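Local coordinates for protein proteasome accessory factor B/C (PafBC) (Paenarthrobacter aurescens, PDB 6SJ9) that regulates transcription in the bacterial DNA damage response, probably by binding DNA through its winged helix-turn-helix domains, at residues R188-G196 with R205-T213; A625-S633 with L647-I655. All blocks are in the same frame, centred on the assembly; numbering follows the deposited sequence.

Contact 1 (R188-G196 with R205-T213); sequences RFGQWYLVG and RVFRLSRMT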
loop_
_atom_site.group_PDB
_atom_site.type_symbol
_atom_site.label_atom_id
_atom_site.label_comp_id
_atom_site.label_asym_id
_atom_site.label_seq_id
_atom_site.Cartn_x
_atom_site.Cartn_y
_atom_site.Cartn_z
ATOM N N ARG A 188 17.060 -3.225 -4.371
ATOM C CA ARG A 188 17.896 -2.770 -3.267
ATOM C C ARG A 188 17.684 -1.285 -3.076
ATOM O O ARG A 188 17.670 -0.525 -4.050
ATOM C CB ARG A 188 19.367 -3.139 -3.393
ATOM C CG ARG A 188 19.592 -4.525 -2.833
ATOM C CD ARG A 188 20.605 -5.284 -3.632
ATOM N NE ARG A 188 20.859 -6.641 -3.136
ATOM C CZ ARG A 188 19.947 -7.609 -2.977
ATOM N NH1 ARG A 188 18.646 -7.398 -3.250
ATOM N NH2 ARG A 188 20.348 -8.816 -2.562
ATOM N N PHE A 189 17.548 -0.887 -1.803
ATOM C CA PHE A 189 17.304 0.501 -1.409
ATOM C C PHE A 189 15.949 0.983 -1.927
ATOM O O PHE A 189 15.771 2.166 -2.236
ATOM C CB PHE A 189 18.424 1.402 -1.933
ATOM C CG PHE A 189 19.786 0.761 -1.870
ATOM C CD1 PHE A 189 20.371 0.435 -0.656
ATOM C CD2 PHE A 189 20.481 0.459 -3.039
ATOM C CE1 PHE A 189 21.635 -0.166 -0.604
ATOM C CE2 PHE A 189 21.741 -0.147 -3.004
ATOM C CZ PHE A 189 22.320 -0.455 -1.780
ATOM N N GLY A 190 14.966 0.075 -1.977
ATOM C CA GLY A 190 13.655 0.378 -2.510
ATOM C C GLY A 190 13.548 0.389 -4.031
ATOM O O GLY A 190 12.428 0.368 -4.549
ATOM N N GLN A 191 14.668 0.349 -4.765
ATOM C CA GLN A 191 14.679 0.552 -6.215
ATOM C C GLN A 191 14.962 -0.745 -6.967
ATOM O O GLN A 191 15.812 -1.542 -6.554
ATOM C CB GLN A 191 15.747 1.599 -6.585
ATOM C CG GLN A 191 15.450 2.999 -6.029
ATOM C CD GLN A 191 14.003 3.419 -6.311
ATOM O OE1 GLN A 191 13.131 3.333 -5.431
ATOM N NE2 GLN A 191 13.738 3.863 -7.545
ATOM N N TRP A 192 14.304 -0.914 -8.119
ATOM C CA TRP A 192 14.339 -2.171 -8.845
ATOM C C TRP A 192 15.363 -2.145 -9.979
ATOM O O TRP A 192 15.531 -1.143 -10.681
ATOM C CB TRP A 192 12.976 -2.524 -9.400
ATOM C CG TRP A 192 12.036 -3.120 -8.394
ATOM C CD1 TRP A 192 11.148 -2.444 -7.578
ATOM C CD2 TRP A 192 11.914 -4.497 -8.061
ATOM N NE1 TRP A 192 10.446 -3.343 -6.799
ATOM C CE2 TRP A 192 10.907 -4.605 -7.057
ATOM C CE3 TRP A 192 12.564 -5.656 -8.491
ATOM C CZ2 TRP A 192 10.535 -5.828 -6.488
ATOM C CZ3 TRP A 192 12.186 -6.886 -7.923
ATOM C CH2 TRP A 192 11.171 -6.954 -6.925
ATOM N N TYR A 193 15.996 -3.276 -10.179
ATOM C CA TYR A 193 17.087 -3.445 -11.120
ATOM C C TYR A 193 16.825 -4.707 -11.926
ATOM O O TYR A 193 16.279 -5.678 -11.399
ATOM C CB TYR A 193 18.432 -3.639 -10.419
ATOM C CG TYR A 193 18.854 -2.464 -9.561
ATOM C CD1 TYR A 193 18.295 -2.259 -8.306
ATOM C CD2 TYR A 193 19.801 -1.550 -10.009
ATOM C CE1 TYR A 193 18.689 -1.162 -7.514
ATOM C CE2 TYR A 193 20.196 -0.460 -9.228
ATOM C CZ TYR A 193 19.633 -0.275 -7.986
ATOM O OH TYR A 193 20.018 0.811 -7.219
ATOM N N LEU A 194 17.323 -4.705 -13.161
ATOM C CA LEU A 194 17.446 -5.876 -14.018
ATOM C C LEU A 194 18.928 -6.235 -14.103
ATOM O O LEU A 194 19.793 -5.352 -14.287
ATOM C CB LEU A 194 16.902 -5.553 -15.414
ATOM C CG LEU A 194 17.257 -6.583 -16.502
ATOM C CD1 LEU A 194 16.502 -7.928 -16.364
ATOM C CD2 LEU A 194 17.011 -5.967 -17.861
ATOM N N VAL A 195 19.245 -7.506 -13.892
ATOM C CA VAL A 195 20.600 -7.978 -14.127
ATOM C C VAL A 195 20.527 -8.995 -15.249
ATOM O O VAL A 195 19.577 -9.789 -15.319
ATOM C CB VAL A 195 21.298 -8.573 -12.877
ATOM C CG1 VAL A 195 20.536 -9.748 -12.368
ATOM C CG2 VAL A 195 22.702 -9.047 -13.245
ATOM N N GLY A 196 21.504 -8.945 -16.157
ATOM C CA GLY A 196 21.509 -9.914 -17.232
ATOM C C GLY A 196 22.790 -9.786 -18.028
ATOM O O GLY A 196 23.651 -8.943 -17.735
ATOM N N ARG A 205 25.627 -6.991 -16.723
ATOM C CA ARG A 205 25.356 -5.581 -16.462
ATOM C C ARG A 205 24.088 -5.478 -15.629
ATOM O O ARG A 205 23.229 -6.368 -15.655
ATOM C CB ARG A 205 25.170 -4.740 -17.733
ATOM C CG ARG A 205 26.420 -4.527 -18.573
ATOM C CD ARG A 205 27.283 -3.467 -17.881
ATOM N NE ARG A 205 28.496 -3.123 -18.612
ATOM C CZ ARG A 205 29.507 -3.967 -18.829
ATOM N NH1 ARG A 205 29.434 -5.221 -18.377
ATOM N NH2 ARG A 205 30.618 -3.550 -19.469
ATOM N N VAL A 206 24.029 -4.416 -14.831
ATOM C CA VAL A 206 22.889 -4.102 -14.001
ATOM C C VAL A 206 22.246 -2.826 -14.523
ATOM O O VAL A 206 22.938 -1.844 -14.824
ATOM C CB VAL A 206 23.293 -3.973 -12.526
ATOM C CG1 VAL A 206 22.038 -3.946 -11.687
ATOM C CG2 VAL A 206 24.182 -5.127 -12.131
ATOM N N PHE A 207 20.942 -2.873 -14.699
ATOM C CA PHE A 207 20.152 -1.782 -15.236
ATOM C C PHE A 207 19.123 -1.344 -14.199
ATOM O O PHE A 207 18.333 -2.170 -13.734
ATOM C CB PHE A 207 19.442 -2.271 -16.503
ATOM C CG PHE A 207 20.390 -2.775 -17.561
ATOM C CD1 PHE A 207 21.051 -1.889 -18.414
ATOM C CD2 PHE A 207 20.675 -4.120 -17.651
ATOM C CE1 PHE A 207 21.933 -2.348 -19.385
ATOM C CE2 PHE A 207 21.527 -4.603 -18.638
ATOM C CZ PHE A 207 22.161 -3.722 -19.496
ATOM N N ARG A 208 19.086 -0.053 -13.874
ATOM C CA ARG A 208 18.002 0.474 -13.051
ATOM C C ARG A 208 16.732 0.636 -13.880
ATOM O O ARG A 208 16.773 1.205 -14.963
ATOM C CB ARG A 208 18.366 1.805 -12.407
ATOM C CG ARG A 208 19.743 1.918 -11.809
ATOM C CD ARG A 208 19.921 3.352 -11.214
ATOM N NE ARG A 208 18.741 3.675 -10.406
ATOM C CZ ARG A 208 18.643 3.525 -9.088
ATOM N NH1 ARG A 208 17.504 3.843 -8.464
ATOM N NH2 ARG A 208 19.664 3.018 -8.402
ATOM N N LEU A 209 15.626 0.057 -13.425
ATOM C CA LEU A 209 14.387 0.133 -14.208
ATOM C C LEU A 209 13.984 1.578 -14.467
ATOM O O LEU A 209 13.567 1.921 -15.590
ATOM C CB LEU A 209 13.252 -0.614 -13.491
ATOM C CG LEU A 209 12.880 -2.023 -13.934
ATOM C CD1 LEU A 209 14.069 -2.916 -13.819
ATOM C CD2 LEU A 209 11.741 -2.613 -13.084
ATOM N N SER A 210 14.217 2.462 -13.482
ATOM C CA SER A 210 13.828 3.861 -13.634
ATOM C C SER A 210 14.588 4.544 -14.766
ATOM O O SER A 210 14.106 5.553 -15.289
ATOM C CB SER A 210 14.023 4.622 -12.319
ATOM O OG SER A 210 15.404 4.800 -12.008
ATOM N N ARG A 211 15.743 4.015 -15.181
ATOM C CA ARG A 211 16.543 4.633 -16.241
ATOM C C ARG A 211 16.256 4.083 -17.644
ATOM O O ARG A 211 16.952 4.455 -18.596
ATOM C CB ARG A 211 18.022 4.518 -15.924
ATOM C CG ARG A 211 18.401 5.131 -14.525
ATOM C CD ARG A 211 19.696 5.904 -14.645
ATOM N NE ARG A 211 19.472 7.224 -15.240
ATOM C CZ ARG A 211 20.389 7.953 -15.889
ATOM N NH1 ARG A 211 21.639 7.509 -16.069
ATOM N NH2 ARG A 211 20.042 9.144 -16.374
HETATM N N MSE A 212 15.259 3.215 -17.787
HETATM C CA MSE A 212 14.838 2.721 -19.103
HETATM C C MSE A 212 13.961 3.758 -19.792
HETATM O O MSE A 212 12.969 4.221 -19.232
HETATM C CB MSE A 212 14.071 1.403 -18.970
HETATM C CG MSE A 212 14.937 0.212 -18.660
HETATM SE SE MSE A 212 13.878 -1.372 -18.246
HETATM C CE MSE A 212 15.375 -2.617 -17.962
ATOM N N THR A 213 14.315 4.106 -21.013
ATOM C CA THR A 213 13.546 5.109 -21.721
ATOM C C THR A 213 12.278 4.542 -22.364
ATOM O O THR A 213 11.321 5.299 -22.585
ATOM C CB THR A 213 14.431 5.730 -22.778
ATOM O OG1 THR A 213 14.729 4.731 -23.729
ATOM C CG2 THR A 213 15.734 6.115 -22.165
HETATM O O HOH W 1 14.639 1.593 -10.782
#
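The Tyr193 ring and the Arg208 guanidinium stand almost perpendicular, their planes 78° apart, while the two side chains run side by side in the same direction. They belong to an antiparallel beta hairpin of the first WYL domain, probably part of its Sm-like fold, whose signature sequence is Trp192-Tyr193-Leu194; the two strands run at 150° to each other. The aliphatic part of Arg208 packs along the ring, its CG 3.5 Å from Tyr193 CE2. Arg188 O sits in the ring plane of Tyr193 at its edge, and Ser210 OG and Gln191 CG lie at the guanidinium edge. Obliquely to the tyrosine ring, Val206 CG1 comes within 3.7 Å of Tyr193 CD2.

Leu194 and Phe207 form a hydrogen-bonded pair, with Leu194 N to Phe207 O and Phe207 N to Leu194 O both 2.8 Å. The two bonds that join Gly196 and Arg205 continue the ladder.

Side chains alternate across the sheet. Tyr193, Val195, Val206 and Arg208 share one face; Leu194 and Phe207 occupy the other, where Leu194 CD2 meets CE of Met212, present as selenomethionine, at 3.7 Å. The Phe207 ring also makes edge-to-face contacts with Phe165 and Tyr167.

A bend in the Arg208 chain at chi3 (48°) carries its end back toward the opposite strand, and NH1 pairs with Asp284, which also bonds Ser210 OG and so ties this arginine to the 3-10 segment that follows the strand. Past the ladder, Trp192 O accepts two bonds. Leu209 N reaches it at 3.0 Å. The second comes from a water that donates to Trp192 O and accepts from Ser210 N, 2.9 Å from each.

Contact 2 (A625-S633 with L647-I655); sequences AGWLPMFVS and LRQETRAWI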
loop_
_atom_site.group_PDB
_atom_site.type_symbol
_atom_site.label_atom_id
_atom_site.label_comp_id
_atom_site.label_asym_id
_atom_site.label_seq_id
_atom_site.Cartn_x
_atom_site.Cartn_y
_atom_site.Cartn_z
ATOM N N ALA A 625 -12.860 12.642 -7.806
ATOM C CA ALA A 625 -12.421 13.295 -9.035
ATOM C C ALA A 625 -11.205 14.174 -8.804
ATOM O O ALA A 625 -10.462 14.435 -9.755
ATOM C CB ALA A 625 -13.556 14.120 -9.653
ATOM N N GLY A 626 -11.001 14.655 -7.572
ATOM C CA GLY A 626 -9.840 15.481 -7.279
ATOM C C GLY A 626 -8.501 14.763 -7.393
ATOM O O GLY A 626 -7.476 15.400 -7.654
ATOM N N TRP A 627 -8.479 13.437 -7.230
ATOM C CA TRP A 627 -7.205 12.728 -7.359
ATOM C C TRP A 627 -6.736 12.637 -8.789
ATOM O O TRP A 627 -5.535 12.466 -9.023
ATOM C CB TRP A 627 -7.302 11.323 -6.801
ATOM C CG TRP A 627 -7.751 11.326 -5.415
ATOM C CD1 TRP A 627 -7.625 12.350 -4.507
ATOM C CD2 TRP A 627 -8.361 10.245 -4.721
ATOM N NE1 TRP A 627 -8.144 11.970 -3.303
ATOM C CE2 TRP A 627 -8.607 10.684 -3.405
ATOM C CE3 TRP A 627 -8.738 8.948 -5.089
ATOM C CZ2 TRP A 627 -9.212 9.884 -2.464
ATOM C CZ3 TRP A 627 -9.329 8.139 -4.151
ATOM C CH2 TRP A 627 -9.566 8.608 -2.849
ATOM N N LEU A 628 -7.644 12.833 -9.740
ATOM C CA LEU A 628 -7.353 12.479 -11.126
ATOM C C LEU A 628 -6.234 13.322 -11.719
ATOM O O LEU A 628 -5.352 12.751 -12.381
ATOM C CB LEU A 628 -8.643 12.572 -11.946
ATOM C CG LEU A 628 -8.657 11.622 -13.116
ATOM C CD1 LEU A 628 -8.160 10.328 -12.608
ATOM C CD2 LEU A 628 -10.069 11.461 -13.591
ATOM N N PRO A 629 -6.215 14.648 -11.584
ATOM C CA PRO A 629 -5.117 15.412 -12.226
ATOM C C PRO A 629 -3.717 15.035 -11.726
ATOM O O PRO A 629 -2.765 14.963 -12.519
ATOM C CB PRO A 629 -5.477 16.870 -11.894
ATOM C CG PRO A 629 -6.973 16.844 -11.709
ATOM C CD PRO A 629 -7.237 15.541 -11.007
HETATM N N MSE A 630 -3.555 14.843 -10.428
HETATM C CA MSE A 630 -2.319 14.283 -9.856
HETATM C C MSE A 630 -1.933 12.938 -10.472
HETATM O O MSE A 630 -0.804 12.765 -10.894
HETATM C CB MSE A 630 -2.460 14.098 -8.358
HETATM C CG MSE A 630 -2.825 15.360 -7.610
HETATM SE SE MSE A 630 -2.738 15.017 -5.677
HETATM C CE MSE A 630 -3.876 13.404 -5.620
ATOM N N PHE A 631 -2.890 12.010 -10.536
ATOM C CA PHE A 631 -2.674 10.743 -11.231
ATOM C C PHE A 631 -2.126 10.967 -12.644
ATOM O O PHE A 631 -1.067 10.435 -13.004
ATOM C CB PHE A 631 -3.995 9.978 -11.269
ATOM C CG PHE A 631 -3.934 8.651 -12.001
ATOM C CD1 PHE A 631 -3.316 7.552 -11.425
ATOM C CD2 PHE A 631 -4.499 8.507 -13.270
ATOM C CE1 PHE A 631 -3.264 6.329 -12.090
ATOM C CE2 PHE A 631 -4.432 7.296 -13.939
ATOM C CZ PHE A 631 -3.819 6.203 -13.341
ATOM N N VAL A 632 -2.773 11.850 -13.434
ATOM C CA VAL A 632 -2.364 11.990 -14.832
ATOM C C VAL A 632 -0.997 12.668 -14.915
ATOM O O VAL A 632 -0.141 12.292 -15.735
ATOM C CB VAL A 632 -3.422 12.766 -15.653
ATOM C CG1 VAL A 632 -2.915 13.048 -17.057
ATOM C CG2 VAL A 632 -4.766 12.041 -15.694
ATOM N N SER A 633 -0.777 13.715 -14.116
ATOM C CA SER A 633 0.520 14.375 -14.227
ATOM C C SER A 633 1.621 13.498 -13.648
ATOM O O SER A 633 2.714 13.435 -14.207
ATOM C CB SER A 633 0.510 15.759 -13.553
ATOM O OG SER A 633 0.342 15.683 -12.141
ATOM N N LEU A 647 -13.770 16.402 -16.709
ATOM C CA LEU A 647 -12.575 15.970 -15.986
ATOM C C LEU A 647 -11.334 16.056 -16.855
ATOM O O LEU A 647 -10.271 16.457 -16.371
ATOM C CB LEU A 647 -12.761 14.538 -15.473
ATOM C CG LEU A 647 -13.811 14.326 -14.386
ATOM C CD1 LEU A 647 -13.710 12.951 -13.795
ATOM C CD2 LEU A 647 -13.587 15.352 -13.299
ATOM N N ARG A 648 -11.458 15.771 -18.159
ATOM C CA ARG A 648 -10.281 15.843 -19.026
ATOM C C ARG A 648 -9.678 17.243 -19.065
ATOM O O ARG A 648 -8.450 17.404 -18.994
ATOM C CB ARG A 648 -10.627 15.395 -20.447
ATOM C CG ARG A 648 -9.491 15.627 -21.428
ATOM C CD ARG A 648 -9.955 15.518 -22.863
ATOM N NE ARG A 648 -8.883 15.751 -23.824
ATOM C CZ ARG A 648 -9.056 15.776 -25.146
ATOM N NH1 ARG A 648 -10.260 15.580 -25.663
ATOM N NH2 ARG A 648 -8.023 15.993 -25.954
ATOM N N GLN A 649 -10.527 18.263 -19.254
ATOM C CA GLN A 649 -10.040 19.639 -19.358
ATOM C C GLN A 649 -9.568 20.163 -18.010
ATOM O O GLN A 649 -8.587 20.917 -17.935
ATOM C CB GLN A 649 -11.132 20.549 -19.928
ATOM C CG GLN A 649 -11.529 20.195 -21.341
ATOM C CD GLN A 649 -12.358 21.284 -22.008
ATOM O OE1 GLN A 649 -12.608 22.344 -21.421
ATOM N NE2 GLN A 649 -12.791 21.025 -23.239
ATOM N N GLU A 650 -10.248 19.754 -16.937
ATOM C CA GLU A 650 -9.824 20.141 -15.602
ATOM C C GLU A 650 -8.423 19.605 -15.302
ATOM O O GLU A 650 -7.655 20.253 -14.581
ATOM C CB GLU A 650 -10.848 19.628 -14.595
ATOM C CG GLU A 650 -10.736 20.205 -13.202
ATOM C CD GLU A 650 -11.761 19.602 -12.242
ATOM O OE1 GLU A 650 -12.791 19.052 -12.708
ATOM O OE2 GLU A 650 -11.547 19.702 -11.014
ATOM N N THR A 651 -8.092 18.414 -15.830
ATOM C CA THR A 651 -6.742 17.855 -15.710
ATOM C C THR A 651 -5.752 18.573 -16.631
ATOM O O THR A 651 -4.604 18.824 -16.246
ATOM C CB THR A 651 -6.770 16.350 -16.015
ATOM O OG1 THR A 651 -7.252 15.645 -14.868
ATOM C CG2 THR A 651 -5.375 15.819 -16.379
ATOM N N ARG A 652 -6.160 18.894 -17.863
ATOM C CA ARG A 652 -5.263 19.649 -18.734
ATOM C C ARG A 652 -4.893 20.999 -18.130
ATOM O O ARG A 652 -3.775 21.489 -18.340
ATOM C CB ARG A 652 -5.890 19.838 -20.131
ATOM C CG ARG A 652 -5.010 20.653 -21.127
ATOM C CD ARG A 652 -3.613 20.042 -21.213
ATOM N NE ARG A 652 -2.734 20.663 -22.194
ATOM C CZ ARG A 652 -2.737 20.372 -23.493
ATOM N NH1 ARG A 652 -3.582 19.454 -23.952
ATOM N NH2 ARG A 652 -1.898 20.992 -24.328
ATOM N N ALA A 653 -5.809 21.624 -17.392
ATOM C CA ALA A 653 -5.488 22.903 -16.762
ATOM C C ALA A 653 -4.467 22.728 -15.628
ATOM O O ALA A 653 -3.549 23.557 -15.464
ATOM C CB ALA A 653 -6.778 23.565 -16.269
ATOM N N TRP A 654 -4.603 21.639 -14.851
ATOM C CA TRP A 654 -3.606 21.311 -13.831
ATOM C C TRP A 654 -2.228 21.169 -14.464
ATOM O O TRP A 654 -1.271 21.844 -14.049
ATOM C CB TRP A 654 -4.056 20.036 -13.122
ATOM C CG TRP A 654 -3.095 19.327 -12.218
ATOM C CD1 TRP A 654 -2.281 18.291 -12.546
ATOM C CD2 TRP A 654 -2.945 19.528 -10.810
ATOM N NE1 TRP A 654 -1.593 17.856 -11.433
ATOM C CE2 TRP A 654 -1.988 18.600 -10.355
ATOM C CE3 TRP A 654 -3.495 20.434 -9.898
ATOM C CZ2 TRP A 654 -1.573 18.546 -9.030
ATOM C CZ3 TRP A 654 -3.091 20.379 -8.591
ATOM C CH2 TRP A 654 -2.136 19.429 -8.160
ATOM N N ILE A 655 -2.138 20.377 -15.544
ATOM C CA ILE A 655 -0.863 20.190 -16.246
ATOM C C ILE A 655 -0.365 21.521 -16.814
ATOM O O ILE A 655 0.817 21.874 -16.682
ATOM C CB ILE A 655 -1.009 19.136 -17.362
ATOM C CG1 ILE A 655 -1.328 17.749 -16.785
ATOM C CG2 ILE A 655 0.255 19.087 -18.211
ATOM C CD1 ILE A 655 -1.847 16.750 -17.800
#
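With CG anti to the backbone N (chi1 168°), Trp654 swings its indole across to helix 627-633, while Ser633 places OG between its backbone N and carbonyl carbon (chi1 66°), where it meets the indole edge. The result is a hydrogen bond from Trp654 NE1 to Ser633 OG, 3.0 Å long, with the oxygen essentially in the ring plane. The hydroxyl in turn donates a hydrogen bond to Ala293 O, so the oxygen takes part in two bonds.

One indole face rests on Pro629. Pro629 CB lies 3.6 Å from the centroid of the five-membered ring of Trp654, a CH-pi contact over the face, and Met630 CG approaches the benzo part obliquely, 3.7 Å from CZ2 of Trp654. Replacing Trp654 with an alanine would probably remove the surface against which Pro629 CB packs and leave Ser633 OG without its indole donor.

The two helices draw closest at Pro629 and Thr651, whose CA atoms are 4.6 Å apart. There Thr651 divides its branches: OG1 lies 3.4 Å from Pro629 CG, and CG2 packs 3.7 Å from Val632 CB. At one end Leu647 reaches Leu628 with CD1 and Ala625 with CD2; at the other Ile655 crosses Val632 at about a right angle, its CD1 3.9 Å from Val632 CG1.

The helices, inclined at 59°, belong to the second WCX domain, a ferredoxin-like fold with strand order 2-3-1-4. Leu628, Val632, Leu647 and Thr651 pack on strands 586-592 and 639-643, whereas Ser633 and Ile655 touch helix 305-323 and Trp654 the loop at Val133.

Overall arrangement
From the N terminus, the chain first builds helical and winged elements before entering the first WYL domain, where contact 1 closes a hairpin of strands 191-198 and 203-208, with eight residues between its segments, four of them strand. It then passes through the first WCX domain, the PafC helix-turn-helix region and the second WYL domain. Only near the C terminus does contact 2 close its loop, a 13-residue connection containing strand 639-643. The two loops therefore lie in series, neither nesting nor crossing. Their centres are about 30 Å apart, and their nearest atoms about 14 Å: contact 1 pairs strands within one sheet, contact 2 joins two helices over another.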